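Local coordinates for protein probable oxidoreductase (Pseudomonas aeruginosa, PDB 4B7C) that is a probable oxidoreductase of the medium-chain dehydrogenase/reductase family, expected to use NADP as cofactor with a Rossmann-fold domain, at residues G39-N45 against Q103-E109; H87-Q91 against P110-K115; Q10-R16 against V68-M74. All blocks are in the same frame, centred on the assembly; numbering follows the deposited sequence.

In the fold
Starting from the N terminus, strand 7-13 and the residues that follow it to R16 meet 68-74, the loop between helix 53-58 and strand 77-85; this is contact 3. Before that loop is reached the chain has already laid down 39-45, which waits for 103-109 to complete contact 1, so contacts 3 and 1 cross. Segment 87-91 then leaves strand 77-85 and is met by 110-115, so contact 2 crosses contact 1 but follows contact 3 in series. Contacts 1 and 2 share packing of F106 on F113 and I41 on P110, while Q103 and Q10 link contact 1 to contact 3. All three lie within the GroES-like N-terminal region.

Contact 1: G39-N45 against Q103-E109; sequences GQILVKN and QDYFIGE
On one face of this antiparallel strand pair, L42 (t, p) sets CD1 3.4 Å from I107 CG1, and the same L42 CD1 lies 4.1 Å from Y105 CD1. On the other face V43 CB sits 4.2 Å from F106 CB, and I41 CG1 approaches the edge of the F106 ring, 4.2 Å from CE2; that ring (chi1 t) also meets F113. Strands 41-45 and 105-108 run at 164° with axes 4.7 Å apart. I41-G108 and V43-F106 are hydrogen-bonded pairs, L42-I107 and K44-Y105 non-hydrogen-bonded ones. I41 N donates to G108 O (2.9 Å) and G108 N to I41 O (3.1 Å); V43 N donates to F106 O (2.8 Å) and F106 N to V43 O (2.9 Å). G108 is nearly fully extended at phi 165°, and a CB there would run into the F106 ring. Since strand 41-49 also pairs with 77-85, through L42 and K44 among others, it is an inner strand of the GroES-like sheet, and 105-108 flanks it on its second edge. At the far end N45 N donates to D104 O (2.9 Å), and N45 ND2 to Q103 O (2.9 Å). K44 passes CD 3.4 Å from Y105 CE1 and folds back, so that NZ reaches D104 O at 2.9 Å and N45 O at 2.8 Å. The D104 carboxylate itself salt-bridges R9. At the opposite end Q40 NE2 makes a weak 3.3 Å hydrogen bond to E109 OE2, while Q40 OE1 accepts from A37 N.

Contact 2: H87-Q91 against P110-K115; sequences HPGFQ and PKGFYK
Two beta turns face each other on the surface of the GroES-like domain: a type I turn, H87 to F90, leaving strand 77-85, and a type II turn, P110 to F113, leading into strand 114-116. No backbone pairing joins them; even the nearest CA atoms, F90 and K115, stand 8.1 Å apart, so side chains fill the gap. P110 opens the second segment, and its CG meets both aromatic side chains of the first: it lies over one face of the H87 imidazole, a CH-pi contact 3.9 Å from the centroid, and P110 CG is 3.5 Å from F90 CE2. The type II turn closes with F113 N on P110 O (3.1 Å), and G112 supplies the positive phi (78°) at its third position. F113 turns CB to within 3.9 Å of F90 CZ, while its ring leads off to F106. Beyond Y114, which pairs with N97, K115 stretches back with chi2 to chi4 all t, its CG 4.0 Å from F90 CE1 and its NZ salt-bridged to D94. F90 (m) is thus bordered by P110, F113 and K115. Across the gap the type I turn closes with F90 N on H87 O (3.2 Å), and the H87 side chain (t) also accepts from within it, G89 N donating to H87 ND1 at 3.0 Å.

Contact 3: Q10-R16 against V68-M74; sequences QYQLAQR and VGIGEVM
Three backbone hydrogen bonds fix strand 10-13 to the loop 68-74. M74 N donates to Y11 O (2.8 Å, almost linear), L13 N to E72 O (3.0 Å), and G71 N to L13 O (2.7 Å). Between the first two, Q12 and V73 form a single bridge with CA atoms 4.2 Å apart, and Q12 CA adds a CA-H...O contact to E72 O at 3.2 Å. G71 N and E72 O are presented by a type II beta turn, G69 to E72: E72 N donates to G69 O (3.1 Å), G71 takes phi 85°, and E72 OE1 accepts from G69 N (2.9 Å). Strand 7-13 also pairs with strand 26-32 in a two-stranded antiparallel sheet of the GroES-like domain, so this loop, coming from helix 53-58, borders the strand's other edge. V68 O is claimed by R16: NH2 donates at 2.7 Å and NH1 weakly at 3.3 Å, with NH2 also bonded to M58 O. I70 CD1 lies over one face of that guanidinium. L13 (t, p) packs CB 3.8 Å from V68 CG1 and CD2 4.2 Å from I70 CD1. Q10 lays NE2 3.1 Å from V73 CG2; that amide donates to Q103, and Q10 OE1 pairs with T31.

Contact 1: G39-N45 against Q103-E109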
loop_
_atom_site.group_PDB
_atom_site.type_symbol
_atom_site.label_atom_id
_atom_site.label_comp_id
_atom_site.label_asym_id
_atom_site.label_seq_id
_atom_site.Cartn_x
_atom_site.Cartn_y
_atom_site.Cartn_z
ATOM N N GLY B 39 18.050 -25.530 -29.066
ATOM C CA GLY B 39 17.162 -24.858 -28.104
ATOM C C GLY B 39 17.163 -23.346 -28.223
ATOM O O GLY B 39 16.543 -22.641 -27.423
ATOM N N GLN B 40 17.838 -22.839 -29.250
ATOM C CA GLN B 40 17.863 -21.397 -29.510
ATOM C C GLN B 40 17.171 -21.027 -30.818
ATOM O O GLN B 40 16.954 -21.869 -31.693
ATOM C CB GLN B 40 19.308 -20.888 -29.540
ATOM C CG GLN B 40 20.089 -21.139 -28.251
ATOM C CD GLN B 40 21.463 -20.473 -28.277
ATOM O OE1 GLN B 40 22.049 -20.297 -29.340
ATOM N NE2 GLN B 40 21.988 -20.132 -27.108
ATOM N N ILE B 41 16.863 -19.742 -30.947
ATOM C CA ILE B 41 16.401 -19.172 -32.210
ATOM C C ILE B 41 17.266 -17.981 -32.620
ATOM O O ILE B 41 17.938 -17.355 -31.790
ATOM C CB ILE B 41 14.928 -18.751 -32.162
ATOM C CG1 ILE B 41 14.706 -17.594 -31.184
ATOM C CG2 ILE B 41 14.048 -19.959 -31.815
ATOM C CD1 ILE B 41 13.289 -17.057 -31.229
ATOM N N LEU B 42 17.265 -17.708 -33.922
ATOM C CA LEU B 42 17.904 -16.520 -34.503
ATOM C C LEU B 42 16.809 -15.628 -35.045
ATOM O O LEU B 42 16.024 -16.042 -35.918
ATOM C CB LEU B 42 18.900 -16.889 -35.614
ATOM C CG LEU B 42 19.353 -15.756 -36.573
ATOM C CD1 LEU B 42 20.052 -14.637 -35.819
ATOM C CD2 LEU B 42 20.233 -16.231 -37.724
ATOM N N VAL B 43 16.763 -14.402 -34.538
ATOM C CA VAL B 43 15.721 -13.442 -34.897
ATOM C C VAL B 43 16.326 -12.180 -35.509
ATOM O O VAL B 43 17.304 -11.626 -34.988
ATOM C CB VAL B 43 14.876 -13.012 -33.686
ATOM C CG1 VAL B 43 13.934 -11.882 -34.068
ATOM C CG2 VAL B 43 14.088 -14.184 -33.107
ATOM N N LYS B 44 15.757 -11.741 -36.636
ATOM C CA LYS B 44 16.085 -10.433 -37.200
ATOM C C LYS B 44 15.219 -9.401 -36.503
ATOM O O LYS B 44 14.001 -9.413 -36.646
ATOM C CB LYS B 44 15.848 -10.378 -38.712
ATOM C CG LYS B 44 16.051 -8.986 -39.315
ATOM C CD LYS B 44 17.507 -8.531 -39.265
ATOM C CE LYS B 44 17.685 -7.016 -39.444
ATOM N NZ LYS B 44 17.659 -6.238 -38.159
ATOM N N ASN B 45 15.847 -8.531 -35.719
ATOM C CA ASN B 45 15.101 -7.526 -34.972
ATOM C C ASN B 45 14.563 -6.451 -35.916
ATOM O O ASN B 45 15.298 -5.921 -36.743
ATOM C CB ASN B 45 15.968 -6.899 -33.873
ATOM C CG ASN B 45 16.406 -7.905 -32.816
ATOM O OD1 ASN B 45 15.926 -9.048 -32.775
ATOM N ND2 ASN B 45 17.310 -7.472 -31.930
ATOM N N GLN B 103 19.982 -4.355 -30.611
ATOM C CA GLN B 103 20.883 -4.946 -31.589
ATOM C C GLN B 103 20.135 -5.320 -32.879
ATOM O O GLN B 103 18.906 -5.284 -32.924
ATOM C CB GLN B 103 21.564 -6.189 -31.014
ATOM C CG GLN B 103 20.596 -7.245 -30.524
ATOM C CD GLN B 103 21.265 -8.395 -29.821
ATOM O OE1 GLN B 103 22.470 -8.642 -29.979
ATOM N NE2 GLN B 103 20.472 -9.125 -29.033
ATOM N N ASP B 104 20.897 -5.648 -33.917
ATOM C CA ASP B 104 20.326 -6.033 -35.226
ATOM C C ASP B 104 19.669 -7.411 -35.166
ATOM O O ASP B 104 18.611 -7.632 -35.755
ATOM C CB ASP B 104 21.399 -6.077 -36.319
ATOM C CG ASP B 104 21.841 -4.697 -36.781
ATOM O OD1 ASP B 104 20.983 -3.818 -37.014
ATOM O OD2 ASP B 104 23.076 -4.498 -36.895
ATOM N N TYR B 105 20.338 -8.325 -34.467
ATOM C CA TYR B 105 19.921 -9.723 -34.411
ATOM C C TYR B 105 19.934 -10.245 -32.992
ATOM O O TYR B 105 20.843 -9.926 -32.221
ATOM C CB TYR B 105 20.868 -10.612 -35.218
ATOM C CG TYR B 105 20.910 -10.334 -36.694
ATOM C CD1 TYR B 105 20.036 -10.980 -37.567
ATOM C CD2 TYR B 105 21.830 -9.439 -37.225
ATOM C CE1 TYR B 105 20.077 -10.739 -38.927
ATOM C CE2 TYR B 105 21.873 -9.183 -38.583
ATOM C CZ TYR B 105 21.000 -9.848 -39.432
ATOM O OH TYR B 105 21.031 -9.598 -40.777
ATOM N N PHE B 106 18.927 -11.051 -32.660
ATOM C CA PHE B 106 18.891 -11.785 -31.397
ATOM C C PHE B 106 19.180 -13.250 -31.650
ATOM O O PHE B 106 18.560 -13.867 -32.524
ATOM C CB PHE B 106 17.539 -11.660 -30.694
ATOM C CG PHE B 106 17.359 -12.638 -29.558
ATOM C CD1 PHE B 106 17.809 -12.333 -28.280
ATOM C CD2 PHE B 106 16.759 -13.885 -29.777
ATOM C CE1 PHE B 106 17.651 -13.227 -27.236
ATOM C CE2 PHE B 106 16.604 -14.785 -28.737
ATOM C CZ PHE B 106 17.054 -14.460 -27.463
ATOM N N ILE B 107 20.123 -13.794 -30.893
ATOM C CA ILE B 107 20.380 -15.228 -30.856
ATOM C C ILE B 107 20.334 -15.701 -29.417
ATOM O O ILE B 107 21.049 -15.190 -28.566
ATOM C CB ILE B 107 21.743 -15.627 -31.432
ATOM C CG1 ILE B 107 21.802 -15.353 -32.935
ATOM C CG2 ILE B 107 22.006 -17.103 -31.240
ATOM C CD1 ILE B 107 23.109 -15.830 -33.566
ATOM N N GLY B 108 19.473 -16.673 -29.150
ATOM C CA GLY B 108 19.365 -17.233 -27.812
ATOM C C GLY B 108 18.120 -18.063 -27.569
ATOM O O GLY B 108 17.300 -18.280 -28.476
ATOM N N GLU B 109 17.961 -18.467 -26.316
ATOM C CA GLU B 109 16.770 -19.158 -25.858
ATOM C C GLU B 109 15.594 -18.196 -25.849
ATOM O O GLU B 109 15.692 -17.108 -25.297
ATOM C CB GLU B 109 16.992 -19.724 -24.455
ATOM C CG GLU B 109 17.915 -20.943 -24.433
ATOM C CD GLU B 109 19.396 -20.590 -24.357
ATOM O OE1 GLU B 109 19.779 -19.445 -24.035
ATOM O OE2 GLU B 109 20.195 -21.484 -24.634
#

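Contact 2: H87-Q91 against P110-K115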
loop_
_atom_site.group_PDB
_atom_site.type_symbol
_atom_site.label_atom_id
_atom_site.label_comp_id
_atom_site.label_asym_id
_atom_site.label_seq_id
_atom_site.Cartn_x
_atom_site.Cartn_y
_atom_site.Cartn_z
ATOM N N HIS B 87 14.348 -24.715 -32.014
ATOM C CA HIS B 87 13.441 -24.795 -30.874
ATOM C C HIS B 87 12.083 -25.205 -31.397
ATOM O O HIS B 87 11.562 -24.569 -32.311
ATOM C CB HIS B 87 13.355 -23.435 -30.178
ATOM C CG HIS B 87 12.637 -23.465 -28.849
ATOM N ND1 HIS B 87 11.319 -23.677 -28.748
ATOM C CD2 HIS B 87 13.100 -23.282 -27.550
ATOM C CE1 HIS B 87 10.952 -23.643 -27.460
ATOM N NE2 HIS B 87 12.045 -23.396 -26.726
ATOM N N PRO B 88 11.494 -26.268 -30.829
ATOM C CA PRO B 88 10.219 -26.821 -31.357
ATOM C C PRO B 88 9.001 -25.889 -31.262
ATOM O O PRO B 88 8.019 -26.093 -31.952
ATOM C CB PRO B 88 9.979 -28.070 -30.509
ATOM C CG PRO B 88 10.937 -28.012 -29.380
ATOM C CD PRO B 88 11.974 -26.974 -29.630
ATOM N N GLY B 89 9.095 -24.851 -30.440
ATOM C CA GLY B 89 8.017 -23.866 -30.300
ATOM C C GLY B 89 7.948 -22.802 -31.381
ATOM O O GLY B 89 6.984 -22.039 -31.458
ATOM N N PHE B 90 8.974 -22.740 -32.218
ATOM C CA PHE B 90 9.107 -21.663 -33.199
ATOM C C PHE B 90 9.600 -22.182 -34.541
ATOM O O PHE B 90 10.416 -23.094 -34.615
ATOM C CB PHE B 90 10.062 -20.565 -32.685
ATOM C CG PHE B 90 9.619 -19.951 -31.395
ATOM C CD1 PHE B 90 8.771 -18.861 -31.383
ATOM C CD2 PHE B 90 10.035 -20.494 -30.194
ATOM C CE1 PHE B 90 8.315 -18.324 -30.193
ATOM C CE2 PHE B 90 9.600 -19.961 -29.001
ATOM C CZ PHE B 90 8.743 -18.873 -28.998
ATOM N N GLN B 91 9.151 -21.531 -35.603
ATOM C CA GLN B 91 9.619 -21.868 -36.955
ATOM C C GLN B 91 10.082 -20.605 -37.683
ATOM O O GLN B 91 9.622 -19.480 -37.408
ATOM C CB GLN B 91 8.589 -22.715 -37.766
ATOM C CG GLN B 91 7.328 -21.989 -38.165
ATOM C CD GLN B 91 6.384 -22.806 -39.047
ATOM O OE1 GLN B 91 6.080 -23.958 -38.757
ATOM N NE2 GLN B 91 5.888 -22.185 -40.116
ATOM N N PRO B 110 14.460 -18.585 -26.455
ATOM C CA PRO B 110 13.308 -17.676 -26.553
ATOM C C PRO B 110 12.464 -17.651 -25.288
ATOM O O PRO B 110 11.235 -17.774 -25.333
ATOM C CB PRO B 110 12.516 -18.248 -27.726
ATOM C CG PRO B 110 12.766 -19.700 -27.628
ATOM C CD PRO B 110 14.187 -19.860 -27.133
ATOM N N LYS B 111 13.126 -17.403 -24.166
ATOM C CA LYS B 111 12.463 -17.388 -22.874
ATOM C C LYS B 111 11.520 -16.185 -22.752
ATOM O O LYS B 111 11.937 -15.034 -22.859
ATOM C CB LYS B 111 13.493 -17.366 -21.751
ATOM C CG LYS B 111 12.889 -17.562 -20.376
ATOM C CD LYS B 111 13.937 -17.687 -19.304
ATOM C CE LYS B 111 13.337 -17.359 -17.923
ATOM N NZ LYS B 111 12.520 -18.492 -17.402
ATOM N N GLY B 112 10.240 -16.469 -22.517
ATOM C CA GLY B 112 9.213 -15.426 -22.390
ATOM C C GLY B 112 8.755 -14.862 -23.736
ATOM O O GLY B 112 7.960 -13.925 -23.782
ATOM N N PHE B 113 9.243 -15.444 -24.828
ATOM C CA PHE B 113 8.867 -15.002 -26.173
ATOM C C PHE B 113 7.482 -15.527 -26.528
ATOM O O PHE B 113 7.104 -16.613 -26.108
ATOM C CB PHE B 113 9.841 -15.517 -27.233
ATOM C CG PHE B 113 11.165 -14.803 -27.281
ATOM C CD1 PHE B 113 11.810 -14.399 -26.122
ATOM C CD2 PHE B 113 11.791 -14.573 -28.502
ATOM C CE1 PHE B 113 13.044 -13.773 -26.179
ATOM C CE2 PHE B 113 13.027 -13.940 -28.566
ATOM C CZ PHE B 113 13.653 -13.541 -27.400
ATOM N N TYR B 114 6.724 -14.748 -27.288
ATOM C CA TYR B 114 5.472 -15.232 -27.871
ATOM C C TYR B 114 5.316 -14.786 -29.320
ATOM O O TYR B 114 5.837 -13.752 -29.743
ATOM C CB TYR B 114 4.257 -14.836 -27.031
ATOM C CG TYR B 114 4.038 -13.359 -26.826
ATOM C CD1 TYR B 114 4.638 -12.673 -25.769
ATOM C CD2 TYR B 114 3.200 -12.649 -27.672
ATOM C CE1 TYR B 114 4.401 -11.313 -25.596
ATOM C CE2 TYR B 114 2.960 -11.298 -27.501
ATOM C CZ TYR B 114 3.571 -10.633 -26.461
ATOM O OH TYR B 114 3.336 -9.273 -26.314
ATOM N N LYS B 115 4.626 -15.609 -30.091
ATOM C CA LYS B 115 4.376 -15.319 -31.500
ATOM C C LYS B 115 3.333 -14.232 -31.653
ATOM O O LYS B 115 2.404 -14.187 -30.880
ATOM C CB LYS B 115 3.900 -16.573 -32.242
ATOM C CG LYS B 115 4.888 -17.732 -32.192
ATOM C CD LYS B 115 4.498 -18.858 -33.140
ATOM C CE LYS B 115 5.152 -20.179 -32.720
ATOM N NZ LYS B 115 5.189 -21.277 -33.719
#

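Contact 3: Q10-R16 against V68-M74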
loop_
_atom_site.group_PDB
_atom_site.type_symbol
_atom_site.label_atom_id
_atom_site.label_comp_id
_atom_site.label_asym_id
_atom_site.label_seq_id
_atom_site.Cartn_x
_atom_site.Cartn_y
_atom_site.Cartn_z
ATOM N N GLN B 10 25.500 -3.852 -32.072
ATOM C CA GLN B 10 24.938 -3.897 -30.726
ATOM C C GLN B 10 25.269 -2.646 -29.932
ATOM O O GLN B 10 26.372 -2.106 -30.032
ATOM C CB GLN B 10 25.500 -5.073 -29.944
ATOM C CG GLN B 10 25.436 -6.423 -30.613
ATOM C CD GLN B 10 26.049 -7.482 -29.710
ATOM O OE1 GLN B 10 27.156 -7.304 -29.205
ATOM N NE2 GLN B 10 25.310 -8.561 -29.458
ATOM N N TYR B 11 24.312 -2.205 -29.133
ATOM C CA TYR B 11 24.586 -1.226 -28.095
ATOM C C TYR B 11 24.765 -1.954 -26.778
ATOM O O TYR B 11 23.841 -2.607 -26.284
ATOM C CB TYR B 11 23.492 -0.180 -27.979
ATOM C CG TYR B 11 23.716 0.989 -28.881
ATOM C CD1 TYR B 11 24.721 1.916 -28.610
ATOM C CD2 TYR B 11 22.928 1.180 -30.012
ATOM C CE1 TYR B 11 24.932 3.001 -29.439
ATOM C CE2 TYR B 11 23.139 2.254 -30.850
ATOM C CZ TYR B 11 24.144 3.165 -30.557
ATOM O OH TYR B 11 24.351 4.227 -31.391
ATOM N N GLN B 12 25.973 -1.852 -26.232
ATOM C CA GLN B 12 26.286 -2.450 -24.942
ATOM C C GLN B 12 26.253 -1.389 -23.857
ATOM O O GLN B 12 26.504 -0.218 -24.119
ATOM C CB GLN B 12 27.655 -3.104 -24.957
ATOM C CG GLN B 12 27.783 -4.240 -25.948
ATOM C CD GLN B 12 29.197 -4.778 -26.044
ATOM O OE1 GLN B 12 30.126 -4.217 -25.464
ATOM N NE2 GLN B 12 29.370 -5.869 -26.789
ATOM N N LEU B 13 25.916 -1.808 -22.642
ATOM C CA LEU B 13 25.994 -0.918 -21.485
ATOM C C LEU B 13 27.464 -0.747 -21.113
ATOM O O LEU B 13 28.138 -1.714 -20.756
ATOM C CB LEU B 13 25.194 -1.463 -20.306
ATOM C CG LEU B 13 25.128 -0.573 -19.055
ATOM C CD1 LEU B 13 24.358 0.705 -19.353
ATOM C CD2 LEU B 13 24.520 -1.331 -17.885
ATOM N N ALA B 14 27.946 0.489 -21.201
ATOM C CA ALA B 14 29.379 0.787 -21.057
ATOM C C ALA B 14 29.712 1.260 -19.642
ATOM O O ALA B 14 30.719 0.866 -19.067
ATOM C CB ALA B 14 29.804 1.837 -22.068
ATOM N N GLN B 15 28.863 2.127 -19.103
ATOM C CA GLN B 15 29.013 2.583 -17.718
ATOM C C GLN B 15 27.662 2.951 -17.118
ATOM O O GLN B 15 26.764 3.439 -17.819
ATOM C CB GLN B 15 29.977 3.778 -17.619
ATOM C CG GLN B 15 29.596 4.977 -18.472
ATOM C CD GLN B 15 30.565 6.164 -18.327
ATOM O OE1 GLN B 15 31.781 6.005 -18.118
ATOM N NE2 GLN B 15 30.014 7.370 -18.419
ATOM N N ARG B 16 27.540 2.748 -15.808
ATOM C CA ARG B 16 26.309 3.056 -15.090
ATOM C C ARG B 16 26.174 4.568 -15.028
ATOM O O ARG B 16 27.082 5.243 -14.542
ATOM C CB ARG B 16 26.324 2.457 -13.672
ATOM C CG ARG B 16 26.866 1.035 -13.647
ATOM C CD ARG B 16 26.096 0.073 -12.786
ATOM N NE ARG B 16 25.044 -0.395 -13.647
ATOM C CZ ARG B 16 24.816 -1.634 -14.078
ATOM N NH1 ARG B 16 25.556 -2.688 -13.739
ATOM N NH2 ARG B 16 23.769 -1.792 -14.868
ATOM N N VAL B 68 21.116 -4.785 -16.186
ATOM C CA VAL B 68 21.960 -5.094 -17.340
ATOM C C VAL B 68 23.426 -5.042 -16.904
ATOM O O VAL B 68 23.848 -4.098 -16.244
ATOM C CB VAL B 68 21.708 -4.110 -18.495
ATOM C CG1 VAL B 68 22.731 -4.323 -19.606
ATOM C CG2 VAL B 68 20.281 -4.263 -19.006
ATOM N N GLY B 69 24.187 -6.069 -17.247
ATOM C CA GLY B 69 25.605 -6.144 -16.873
ATOM C C GLY B 69 26.434 -5.201 -17.713
ATOM O O GLY B 69 26.069 -4.889 -18.849
ATOM N N ILE B 70 27.540 -4.726 -17.153
ATOM C CA ILE B 70 28.495 -3.922 -17.915
ATOM C C ILE B 70 29.079 -4.777 -19.030
ATOM O O ILE B 70 29.488 -5.912 -18.794
ATOM C CB ILE B 70 29.644 -3.388 -17.031
ATOM C CG1 ILE B 70 29.084 -2.440 -15.962
ATOM C CG2 ILE B 70 30.694 -2.677 -17.872
ATOM C CD1 ILE B 70 28.489 -1.161 -16.520
ATOM N N GLY B 71 29.091 -4.234 -20.243
ATOM C CA GLY B 71 29.572 -4.969 -21.419
ATOM C C GLY B 71 28.522 -5.867 -22.079
ATOM O O GLY B 71 28.763 -6.432 -23.140
ATOM N N GLU B 72 27.358 -5.990 -21.454
ATOM C CA GLU B 72 26.247 -6.764 -22.019
ATOM C C GLU B 72 25.437 -5.906 -22.980
ATOM O O GLU B 72 25.317 -4.694 -22.803
ATOM C CB GLU B 72 25.289 -7.269 -20.937
ATOM C CG GLU B 72 25.722 -8.529 -20.206
ATOM C CD GLU B 72 24.699 -9.005 -19.176
ATOM O OE1 GLU B 72 23.626 -8.364 -19.001
ATOM O OE2 GLU B 72 24.982 -10.038 -18.535
ATOM N N VAL B 73 24.846 -6.557 -23.978
ATOM C CA VAL B 73 23.912 -5.881 -24.870
ATOM C C VAL B 73 22.765 -5.307 -24.058
ATOM O O VAL B 73 22.188 -5.986 -23.219
ATOM C CB VAL B 73 23.358 -6.837 -25.938
ATOM C CG1 VAL B 73 22.362 -6.107 -26.838
ATOM C CG2 VAL B 73 24.504 -7.412 -26.749
ATOM N N MET B 74 22.441 -4.050 -24.309
ATOM C CA MET B 74 21.382 -3.385 -23.576
ATOM C C MET B 74 20.038 -4.114 -23.751
ATOM O O MET B 74 19.682 -4.541 -24.854
ATOM C CB MET B 74 21.243 -1.929 -24.015
ATOM C CG MET B 74 20.138 -1.160 -23.302
ATOM S SD MET B 74 20.228 -1.190 -21.516
ATOM C CE MET B 74 18.677 -0.373 -21.167
#